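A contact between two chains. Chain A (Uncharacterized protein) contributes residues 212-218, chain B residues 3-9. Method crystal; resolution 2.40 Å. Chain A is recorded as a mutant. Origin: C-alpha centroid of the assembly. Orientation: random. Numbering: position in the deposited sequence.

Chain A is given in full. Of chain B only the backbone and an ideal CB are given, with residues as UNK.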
# COMPACT_ATOMS: atom_id res chain seq x y z
N ASP A 212 -24.89 0.35 14.10
CA ASP A 212 -24.22 -0.16 12.92
C ASP A 212 -23.24 -1.25 13.33
O ASP A 212 -23.03 -1.50 14.53
CB ASP A 212 -23.53 0.99 12.17
CG ASP A 212 -22.60 1.79 13.06
OD1 ASP A 212 -22.38 1.38 14.22
OD2 ASP A 212 -22.07 2.83 12.62
N LEU A 213 -22.64 -1.91 12.33
CA LEU A 213 -21.72 -3.02 12.61
C LEU A 213 -20.58 -2.56 13.51
O LEU A 213 -20.21 -3.26 14.45
CB LEU A 213 -21.17 -3.60 11.30
CG LEU A 213 -20.33 -4.87 11.49
CD1 LEU A 213 -21.10 -5.93 12.31
CD2 LEU A 213 -19.87 -5.46 10.17
N GLU A 214 -20.04 -1.37 13.25
CA GLU A 214 -18.93 -0.84 14.05
C GLU A 214 -19.27 -0.84 15.54
O GLU A 214 -18.47 -1.26 16.37
CB GLU A 214 -18.59 0.58 13.56
CG GLU A 214 -17.45 1.26 14.26
CD GLU A 214 -16.06 0.80 13.78
OE1 GLU A 214 -15.88 0.52 12.58
OE2 GLU A 214 -15.15 0.74 14.64
N LEU A 215 -20.47 -0.36 15.89
CA LEU A 215 -20.85 -0.21 17.29
C LEU A 215 -21.31 -1.53 17.90
O LEU A 215 -21.12 -1.75 19.10
CB LEU A 215 -21.93 0.87 17.45
CG LEU A 215 -21.46 2.31 17.18
CD1 LEU A 215 -22.59 3.30 17.37
CD2 LEU A 215 -20.24 2.71 18.03
N LYS A 216 -21.91 -2.41 17.08
CA LYS A 216 -22.26 -3.75 17.56
C LYS A 216 -21.01 -4.49 17.99
O LYS A 216 -20.97 -5.11 19.07
CB LYS A 216 -23.00 -4.54 16.48
CG LYS A 216 -24.39 -4.01 16.13
CD LYS A 216 -25.10 -4.99 15.18
CE LYS A 216 -26.38 -4.36 14.59
NZ LYS A 216 -27.07 -5.28 13.64
N LEU A 217 -19.96 -4.44 17.17
CA LEU A 217 -18.71 -5.10 17.52
C LEU A 217 -18.13 -4.50 18.78
O LEU A 217 -17.65 -5.22 19.67
CB LEU A 217 -17.72 -5.01 16.37
CG LEU A 217 -18.14 -5.78 15.10
CD1 LEU A 217 -17.17 -5.54 13.92
CD2 LEU A 217 -18.32 -7.25 15.37
N LEU A 218 -18.17 -3.17 18.88
CA LEU A 218 -17.67 -2.47 20.06
C LEU A 218 -18.49 -2.84 21.30
O LEU A 218 -17.94 -3.04 22.38
CB LEU A 218 -17.72 -0.97 19.80
CG LEU A 218 -17.11 -0.08 20.88
CD1 LEU A 218 -15.61 -0.37 21.06
CD2 LEU A 218 -17.35 1.38 20.55
N UNK B 3 -16.08 -14.04 9.45
CA UNK B 3 -16.69 -12.97 10.20
C UNK B 3 -16.70 -11.73 9.32
O UNK B 3 -15.90 -11.60 8.38
CB UNK B 3 -15.95 -12.72 11.52
N UNK B 4 -17.62 -10.81 9.59
CA UNK B 4 -17.78 -9.62 8.78
C UNK B 4 -17.37 -8.41 9.60
O UNK B 4 -17.77 -8.27 10.77
CB UNK B 4 -19.22 -9.48 8.28
N UNK B 5 -16.56 -7.54 9.00
CA UNK B 5 -16.02 -6.34 9.62
C UNK B 5 -16.17 -5.15 8.68
O UNK B 5 -16.19 -5.29 7.46
CB UNK B 5 -14.55 -6.54 10.00
N UNK B 6 -16.26 -3.95 9.25
CA UNK B 6 -16.28 -2.75 8.42
C UNK B 6 -14.96 -2.59 7.70
O UNK B 6 -13.89 -2.84 8.26
CB UNK B 6 -16.58 -1.51 9.26
N UNK B 7 -15.06 -2.14 6.46
CA UNK B 7 -13.90 -1.88 5.64
C UNK B 7 -13.29 -0.54 6.03
O UNK B 7 -14.00 0.42 6.34
CB UNK B 7 -14.27 -1.90 4.16
N UNK B 8 -11.96 -0.50 6.04
CA UNK B 8 -11.21 0.71 6.31
C UNK B 8 -10.19 0.89 5.20
O UNK B 8 -9.69 -0.09 4.63
CB UNK B 8 -10.54 0.66 7.68
N UNK B 9 -9.88 2.16 4.92
CA UNK B 9 -8.99 2.54 3.83
C UNK B 9 -7.69 1.74 3.80
O UNK B 9 -7.20 1.36 2.73
CB UNK B 9 -8.67 4.03 3.93

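Chain A offers the first turns of a helix, 213-218, begun by A:Asp212, whose OD1 caps A:Leu215 N at 3.1 Å. A:Leu213 and A:Leu217 lie one turn apart and point toward chain B. The carboxylate of A:Glu214 reaches the same way.

Position 3 has nothing of chain A within 5.5 Å of its ideal CB. The residue is B:Ser3.

Position 4 has extended backbone angles, -112/133. Its CB points sideways, 4.5 Å from A:Leu213 CD2. A methyl neighbour suits an apolar side chain; valine, isoleucine or leucine would all serve. The residue is B:Ile4. Its CG2 packs on A:Leu213 CD2 at 3.7 Å, while the end of the side chain leads away. Its carbonyl O also lies 3.6 Å from A:Leu213 CD2.

Position 5 points its CB away, yet A:Leu217 CD1 is 4.8 Å from it. A short side chain would gain little here. A long, flexible one could turn back along the leucine and carry a polar end onward, so lysine, arginine or glutamine are all reasonable. The residue is B:Lys5. With chi1 and chi2 both m, the chain folds back and sets CD 3.7 Å from A:Leu217 CD1. Its NZ is hydrogen-bonded elsewhere in the structure.

Position 6 points toward chain A; its CA is 6.5 Å from A:Glu214 CA, the closest CA pair of the two stretches. Phi is -65° and psi 142°, which proline allows. A:Glu214 OE1 is 4.0 Å from the ideal CB and A:Leu213 CD2 is 5.2 Å from it; A:Leu217 CD1 lies farther off. A compact apolar side chain such as proline, valine or alanine would suit the leucine, and serine or threonine could offer a donor to the carboxylate. The residue is B:Pro6. Its CD lies 3.9 Å from A:Leu213 CD2 and 3.8 Å from A:Leu217 CD1, so the ring touches both leucines. Its CG is 3.6 Å from A:Glu214 OE1.

Position 7 is out of reach of chain A. The residue is B:Phe7.

Position 8 points sideways, with no chain A atom near its CB. A long side chain could approach the acidic A:Glu214, favouring a donor such as glutamine, lysine or arginine. The residue is B:Gln8. Its NE2 stays 3.8 Å from A:Glu214 OE1, and water 1 bridges them. The water donates to A:Glu214 OE1 at 2.4 Å and accepts from B:Gln8 NE2 at 2.7 Å.

Position 9 is also out of reach. The residue is B:Met9.

Chain B, residues 3-9: SIKPFQM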
# COMPACT_ATOMS: atom_id res chain seq x y z
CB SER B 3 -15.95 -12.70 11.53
OG SER B 3 -15.76 -13.92 12.25
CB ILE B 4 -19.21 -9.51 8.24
CG1 ILE B 4 -19.40 -10.55 7.13
CG2 ILE B 4 -19.47 -8.13 7.68
CD1 ILE B 4 -20.81 -10.66 6.61
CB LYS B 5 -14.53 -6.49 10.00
CG LYS B 5 -14.15 -7.73 10.80
CD LYS B 5 -14.79 -7.79 12.18
CE LYS B 5 -14.47 -9.15 12.82
NZ LYS B 5 -15.23 -9.43 14.09
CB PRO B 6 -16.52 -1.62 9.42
CG PRO B 6 -17.10 -2.29 10.62
CD PRO B 6 -16.43 -3.63 10.68
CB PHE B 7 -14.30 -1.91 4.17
CG PHE B 7 -13.16 -1.93 3.21
CD1 PHE B 7 -12.59 -0.74 2.78
CD2 PHE B 7 -12.67 -3.13 2.71
CE1 PHE B 7 -11.54 -0.75 1.86
CE2 PHE B 7 -11.62 -3.14 1.80
CZ PHE B 7 -11.05 -1.94 1.38
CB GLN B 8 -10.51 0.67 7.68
CG GLN B 8 -11.45 0.44 8.88
CD GLN B 8 -12.19 1.70 9.30
OE1 GLN B 8 -11.88 2.81 8.85
NE2 GLN B 8 -13.18 1.55 10.19
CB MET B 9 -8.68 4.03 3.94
CG MET B 9 -8.71 4.73 2.63
SD MET B 9 -10.07 4.17 1.67
CE MET B 9 -9.51 4.83 0.21
O HOH W 1 -13.78 -0.49 11.90
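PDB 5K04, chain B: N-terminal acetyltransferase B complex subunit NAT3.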